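Local structure of cyclic UMP-AMP synthase (Rhodothermus marinus SG0.5JP17-172, 6E0K) at residues A[165-177]-A[249-261]. The protein makes the cyclic dinucleotide 3',3'-cUAMP from UTP and ATP, a second messenger that triggers abortive infection in CBASS antiphage defence. Numbering follows the deposited sequence.
Sequences VNYPKLHYENGAA and KFRCQNGQDDLFG
Q253 and N254 meet the first turns of helix 168-181 through H171 and N174. They are the middle residues of a type I beta turn, C252 to G255, in the loop between helices 231-244 and 269-285. The contact joins this loop to the helix that follows the last strand of the nucleotidyltransferase sheet. Two direct hydrogen bonds cross it, and both use side-chain amides. Q253 NE2 donates to H171 O at 2.9 Å, arriving above the carbonyl plane. H171 O accepts twice, from G175 N of the helix and from Q253 NE2, which reach it from opposite faces of its plane. The extended Q253 chain, with CG anti to its backbone N (chi1 -177°), also stacks its amide over one face of the H171 imidazole, the planes 25° apart. Q253 OE1 is taken by Y186 OH, and H171 NE2 is bonded to E216 OE1. N174 ND2 donates in the carbonyl plane to Q253 O at 2.9 Å.

N254 holds the loop together. Its OD1 accepts from Q256 N at 2.7 Å and D257 N at 3.2 Å, an Asx turn and an Asx motif. Its ND2 gives one bond to D257 OD2 and one to water 2, which also accepts from Y167 N. Its O accepts from Q256 NE2, while Q256 OE1 goes to K138 NZ. Q256 chi1 (-51°), with CG anti to the carbonyl carbon, puts CG over the centre of the Y167 ring, 3.6 Å from the centroid, a CH-pi contact. L170 CD1 packs against Q256 NE2.

Water 1 bridges the segments near N166 of the UTP site, donating to V165 O and D257 OD1. Water 3 accepts from N254 N at 2.8 Å and lies in the imidazole plane, 2.8 Å from H171 ND1.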
loop_
_atom_site.group_PDB
_atom_site.type_symbol
_atom_site.label_atom_id
_atom_site.label_comp_id
_atom_site.label_asym_id
_atom_site.label_seq_id
_atom_site.Cartn_x
_atom_site.Cartn_y
_atom_site.Cartn_z
ATOM N N VAL A 165 -9.895 -1.852 8.766
ATOM C CA VAL A 165 -9.622 -3.162 8.184
ATOM C C VAL A 165 -8.854 -2.965 6.888
ATOM O O VAL A 165 -9.298 -2.214 6.011
ATOM C CB VAL A 165 -10.914 -3.954 7.937
ATOM C CG1 VAL A 165 -10.585 -5.289 7.282
ATOM C CG2 VAL A 165 -11.677 -4.156 9.257
ATOM N N ASN A 166 -7.696 -3.619 6.775
ATOM C CA ASN A 166 -6.892 -3.570 5.564
ATOM C C ASN A 166 -6.618 -4.984 5.070
ATOM O O ASN A 166 -6.751 -5.965 5.808
ATOM C CB ASN A 166 -5.556 -2.850 5.792
ATOM C CG ASN A 166 -5.715 -1.361 6.053
ATOM O OD1 ASN A 166 -6.758 -0.758 5.779
ATOM N ND2 ASN A 166 -4.665 -0.760 6.582
ATOM N N TYR A 167 -6.187 -5.078 3.813
ATOM C CA TYR A 167 -5.919 -6.362 3.167
ATOM C C TYR A 167 -4.575 -6.339 2.446
ATOM O O TYR A 167 -4.505 -6.578 1.235
ATOM C CB TYR A 167 -7.038 -6.704 2.190
ATOM C CG TYR A 167 -8.411 -6.795 2.821
ATOM C CD1 TYR A 167 -9.232 -5.679 2.930
ATOM C CD2 TYR A 167 -8.873 -8.010 3.306
ATOM C CE1 TYR A 167 -10.514 -5.792 3.524
ATOM C CE2 TYR A 167 -10.126 -8.131 3.881
ATOM C CZ TYR A 167 -10.933 -7.026 3.993
ATOM O OH TYR A 167 -12.181 -7.174 4.583
ATOM N N PRO A 168 -3.484 -6.070 3.162
ATOM C CA PRO A 168 -2.185 -5.927 2.477
ATOM C C PRO A 168 -1.713 -7.190 1.778
ATOM O O PRO A 168 -1.042 -7.097 0.736
ATOM C CB PRO A 168 -1.234 -5.526 3.613
ATOM C CG PRO A 168 -1.863 -6.118 4.848
ATOM C CD PRO A 168 -3.346 -5.980 4.632
ATOM N N LYS A 169 -2.029 -8.374 2.312
ATOM C CA LYS A 169 -1.593 -9.594 1.642
ATOM C C LYS A 169 -2.267 -9.746 0.285
ATOM O O LYS A 169 -1.634 -10.201 -0.675
ATOM C CB LYS A 169 -1.881 -10.810 2.514
ATOM C CG LYS A 169 -1.151 -10.795 3.839
ATOM C CD LYS A 169 -1.467 -12.054 4.608
ATOM C CE LYS A 169 -0.695 -12.100 5.922
ATOM N NZ LYS A 169 -1.053 -13.312 6.715
ATOM N N LEU A 170 -3.554 -9.399 0.193
ATOM C CA LEU A 170 -4.244 -9.480 -1.089
ATOM C C LEU A 170 -3.764 -8.398 -2.042
ATOM O O LEU A 170 -3.643 -8.641 -3.250
ATOM C CB LEU A 170 -5.753 -9.369 -0.900
ATOM C CG LEU A 170 -6.355 -10.569 -0.187
ATOM C CD1 LEU A 170 -7.841 -10.335 0.002
ATOM C CD2 LEU A 170 -6.097 -11.819 -0.990
ATOM N N HIS A 171 -3.500 -7.198 -1.522
ATOM C CA HIS A 171 -2.875 -6.156 -2.338
ATOM C C HIS A 171 -1.592 -6.679 -2.979
ATOM O O HIS A 171 -1.391 -6.546 -4.191
ATOM C CB HIS A 171 -2.600 -4.913 -1.482
ATOM C CG HIS A 171 -1.961 -3.784 -2.233
ATOM N ND1 HIS A 171 -2.683 -2.732 -2.747
ATOM C CD2 HIS A 171 -0.665 -3.544 -2.551
ATOM C CE1 HIS A 171 -1.864 -1.892 -3.357
ATOM N NE2 HIS A 171 -0.634 -2.359 -3.246
ATOM N N TYR A 172 -0.731 -7.313 -2.180
ATOM C CA TYR A 172 0.524 -7.841 -2.709
ATOM C C TYR A 172 0.284 -8.954 -3.722
ATOM O O TYR A 172 0.858 -8.956 -4.820
ATOM C CB TYR A 172 1.410 -8.342 -1.565
ATOM C CG TYR A 172 2.597 -9.082 -2.094
ATOM C CD1 TYR A 172 3.605 -8.397 -2.749
ATOM C CD2 TYR A 172 2.703 -10.460 -1.971
ATOM C CE1 TYR A 172 4.701 -9.065 -3.251
ATOM C CE2 TYR A 172 3.798 -11.136 -2.468
ATOM C CZ TYR A 172 4.788 -10.424 -3.123
ATOM O OH TYR A 172 5.895 -11.073 -3.628
ATOM N N GLU A 173 -0.559 -9.919 -3.359
ATOM C CA GLU A 173 -0.823 -11.073 -4.207
ATOM C C GLU A 173 -1.350 -10.648 -5.573
ATOM O O GLU A 173 -0.916 -11.155 -6.614
ATOM C CB GLU A 173 -1.830 -11.958 -3.474
ATOM C CG GLU A 173 -2.295 -13.193 -4.148
ATOM C CD GLU A 173 -3.304 -13.915 -3.273
ATOM O OE1 GLU A 173 -4.439 -14.179 -3.733
ATOM O OE2 GLU A 173 -2.953 -14.171 -2.102
ATOM N N ASN A 174 -2.300 -9.717 -5.586
ATOM C CA ASN A 174 -2.913 -9.326 -6.855
ATOM C C ASN A 174 -1.964 -8.495 -7.708
ATOM O O ASN A 174 -1.973 -8.606 -8.943
ATOM C CB ASN A 174 -4.205 -8.570 -6.584
ATOM C CG ASN A 174 -5.270 -9.466 -5.989
ATOM O OD1 ASN A 174 -5.262 -10.686 -6.193
ATOM N ND2 ASN A 174 -6.189 -8.874 -5.250
ATOM N N GLY A 175 -1.159 -7.643 -7.076
ATOM C CA GLY A 175 -0.159 -6.899 -7.830
ATOM C C GLY A 175 0.899 -7.807 -8.428
ATOM O O GLY A 175 1.356 -7.592 -9.556
ATOM N N ALA A 176 1.302 -8.839 -7.685
ATOM C CA ALA A 176 2.256 -9.798 -8.232
ATOM C C ALA A 176 1.652 -10.557 -9.407
ATOM O O ALA A 176 2.318 -10.773 -10.428
ATOM C CB ALA A 176 2.712 -10.760 -7.131
ATOM N N ALA A 177 0.378 -10.938 -9.297
ATOM C CA ALA A 177 -0.273 -11.652 -10.390
ATOM C C ALA A 177 -0.357 -10.788 -11.639
ATOM O O ALA A 177 -0.103 -11.264 -12.748
ATOM C CB ALA A 177 -1.670 -12.104 -9.970
ATOM N N LYS A 249 -16.430 2.631 -10.845
ATOM C CA LYS A 249 -16.448 1.300 -10.251
ATOM C C LYS A 249 -15.054 0.708 -10.069
ATOM O O LYS A 249 -14.936 -0.504 -9.854
ATOM C CB LYS A 249 -17.299 0.338 -11.084
ATOM C CG LYS A 249 -18.743 0.761 -11.326
ATOM C CD LYS A 249 -19.524 -0.382 -11.974
ATOM C CE LYS A 249 -20.953 0.017 -12.306
ATOM N NZ LYS A 249 -21.836 -1.177 -12.475
ATOM N N PHE A 250 -14.000 1.520 -10.145
ATOM C CA PHE A 250 -12.658 0.990 -9.917
ATOM C C PHE A 250 -12.548 0.427 -8.509
ATOM O O PHE A 250 -13.070 0.996 -7.545
ATOM C CB PHE A 250 -11.580 2.061 -10.112
ATOM C CG PHE A 250 -11.183 2.291 -11.550
ATOM C CD1 PHE A 250 -11.991 1.870 -12.598
ATOM C CD2 PHE A 250 -9.984 2.926 -11.845
ATOM C CE1 PHE A 250 -11.618 2.104 -13.917
ATOM C CE2 PHE A 250 -9.603 3.155 -13.151
ATOM C CZ PHE A 250 -10.417 2.742 -14.190
ATOM N N ARG A 251 -11.858 -0.696 -8.400
ATOM C CA ARG A 251 -11.627 -1.361 -7.133
ATOM C C ARG A 251 -10.157 -1.219 -6.783
ATOM O O ARG A 251 -9.302 -1.112 -7.664
ATOM C CB ARG A 251 -12.012 -2.838 -7.217
ATOM C CG ARG A 251 -13.451 -3.054 -7.628
ATOM C CD ARG A 251 -14.355 -2.860 -6.443
ATOM N NE ARG A 251 -14.303 -4.024 -5.567
ATOM C CZ ARG A 251 -14.869 -4.086 -4.367
ATOM N NH1 ARG A 251 -15.530 -3.041 -3.880
ATOM N NH2 ARG A 251 -14.768 -5.200 -3.649
ATOM N N CYS A 252 -9.870 -1.199 -5.489
ATOM C CA CYS A 252 -8.486 -1.204 -5.057
ATOM C C CYS A 252 -7.807 -2.506 -5.462
ATOM O O CYS A 252 -8.456 -3.513 -5.754
ATOM C CB CYS A 252 -8.403 -1.009 -3.546
ATOM S SG CYS A 252 -8.831 0.696 -3.075
ATOM N N GLN A 253 -6.474 -2.466 -5.475
ATOM C CA GLN A 253 -5.695 -3.640 -5.852
ATOM C C GLN A 253 -5.980 -4.829 -4.940
ATOM O O GLN A 253 -5.850 -5.981 -5.373
ATOM C CB GLN A 253 -4.207 -3.282 -5.849
ATOM C CG GLN A 253 -3.263 -4.399 -6.286
ATOM C CD GLN A 253 -1.891 -3.855 -6.642
ATOM O OE1 GLN A 253 -1.766 -3.061 -7.575
ATOM N NE2 GLN A 253 -0.871 -4.278 -5.924
ATOM N N ASN A 254 -6.376 -4.585 -3.685
ATOM C CA ASN A 254 -6.702 -5.701 -2.797
ATOM C C ASN A 254 -7.988 -6.424 -3.182
ATOM O O ASN A 254 -8.276 -7.472 -2.597
ATOM C CB ASN A 254 -6.775 -5.255 -1.323
ATOM C CG ASN A 254 -7.864 -4.209 -1.046
ATOM O OD1 ASN A 254 -8.904 -4.174 -1.695
ATOM N ND2 ASN A 254 -7.622 -3.373 -0.048
ATOM N N GLY A 255 -8.758 -5.898 -4.136
ATOM C CA GLY A 255 -9.994 -6.521 -4.567
ATOM C C GLY A 255 -11.162 -6.367 -3.617
ATOM O O GLY A 255 -12.242 -6.921 -3.889
ATOM N N GLN A 256 -10.994 -5.635 -2.516
ATOM C CA GLN A 256 -12.030 -5.522 -1.492
ATOM C C GLN A 256 -12.683 -4.152 -1.424
ATOM O O GLN A 256 -13.893 -4.062 -1.199
ATOM C CB GLN A 256 -11.457 -5.845 -0.107
ATOM C CG GLN A 256 -10.695 -7.141 -0.012
ATOM C CD GLN A 256 -11.417 -8.296 -0.657
ATOM O OE1 GLN A 256 -12.577 -8.589 -0.347
ATOM N NE2 GLN A 256 -10.733 -8.960 -1.581
ATOM N N ASP A 257 -11.903 -3.090 -1.567
ATOM C CA ASP A 257 -12.337 -1.719 -1.347
ATOM C C ASP A 257 -12.618 -1.018 -2.668
ATOM O O ASP A 257 -12.032 -1.344 -3.704
ATOM C CB ASP A 257 -11.270 -0.906 -0.607
ATOM C CG ASP A 257 -10.840 -1.529 0.713
ATOM O OD1 ASP A 257 -11.687 -2.098 1.432
ATOM O OD2 ASP A 257 -9.636 -1.410 1.031
ATOM N N ASP A 258 -13.506 -0.025 -2.610
ATOM C CA ASP A 258 -13.657 0.911 -3.714
ATOM C C ASP A 258 -12.538 1.940 -3.683
ATOM O O ASP A 258 -12.166 2.442 -2.618
ATOM C CB ASP A 258 -14.997 1.634 -3.653
ATOM C CG ASP A 258 -16.157 0.745 -4.023
ATOM O OD1 ASP A 258 -15.925 -0.339 -4.596
ATOM O OD2 ASP A 258 -17.305 1.149 -3.755
ATOM N N LEU A 259 -12.024 2.275 -4.864
ATOM C CA LEU A 259 -10.962 3.269 -4.931
ATOM C C LEU A 259 -11.504 4.676 -4.704
ATOM O O LEU A 259 -10.827 5.515 -4.097
ATOM C CB LEU A 259 -10.244 3.182 -6.280
ATOM C CG LEU A 259 -9.160 4.233 -6.541
ATOM C CD1 LEU A 259 -8.133 4.233 -5.410
ATOM C CD2 LEU A 259 -8.493 3.943 -7.860
ATOM N N PHE A 260 -12.716 4.954 -5.175
ATOM C CA PHE A 260 -13.279 6.298 -5.155
ATOM C C PHE A 260 -14.483 6.378 -4.228
ATOM O O PHE A 260 -15.348 5.495 -4.234
ATOM C CB PHE A 260 -13.676 6.736 -6.565
ATOM C CG PHE A 260 -12.524 6.779 -7.510
ATOM C CD1 PHE A 260 -11.502 7.690 -7.313
ATOM C CD2 PHE A 260 -12.440 5.899 -8.582
ATOM C CE1 PHE A 260 -10.426 7.724 -8.157
ATOM C CE2 PHE A 260 -11.359 5.933 -9.438
ATOM C CZ PHE A 260 -10.349 6.853 -9.224
ATOM N N GLY A 261 -14.540 7.452 -3.453
ATOM C CA GLY A 261 -15.639 7.630 -2.526
ATOM C C GLY A 261 -15.403 8.837 -1.649
ATOM O O GLY A 261 -14.464 9.607 -1.861
HETATM O O HOH W 1 -11.419 -2.070 4.162
HETATM O O HOH W 2 -5.590 -2.792 2.071
HETATM O O HOH W 3 -5.390 -2.315 -2.437
#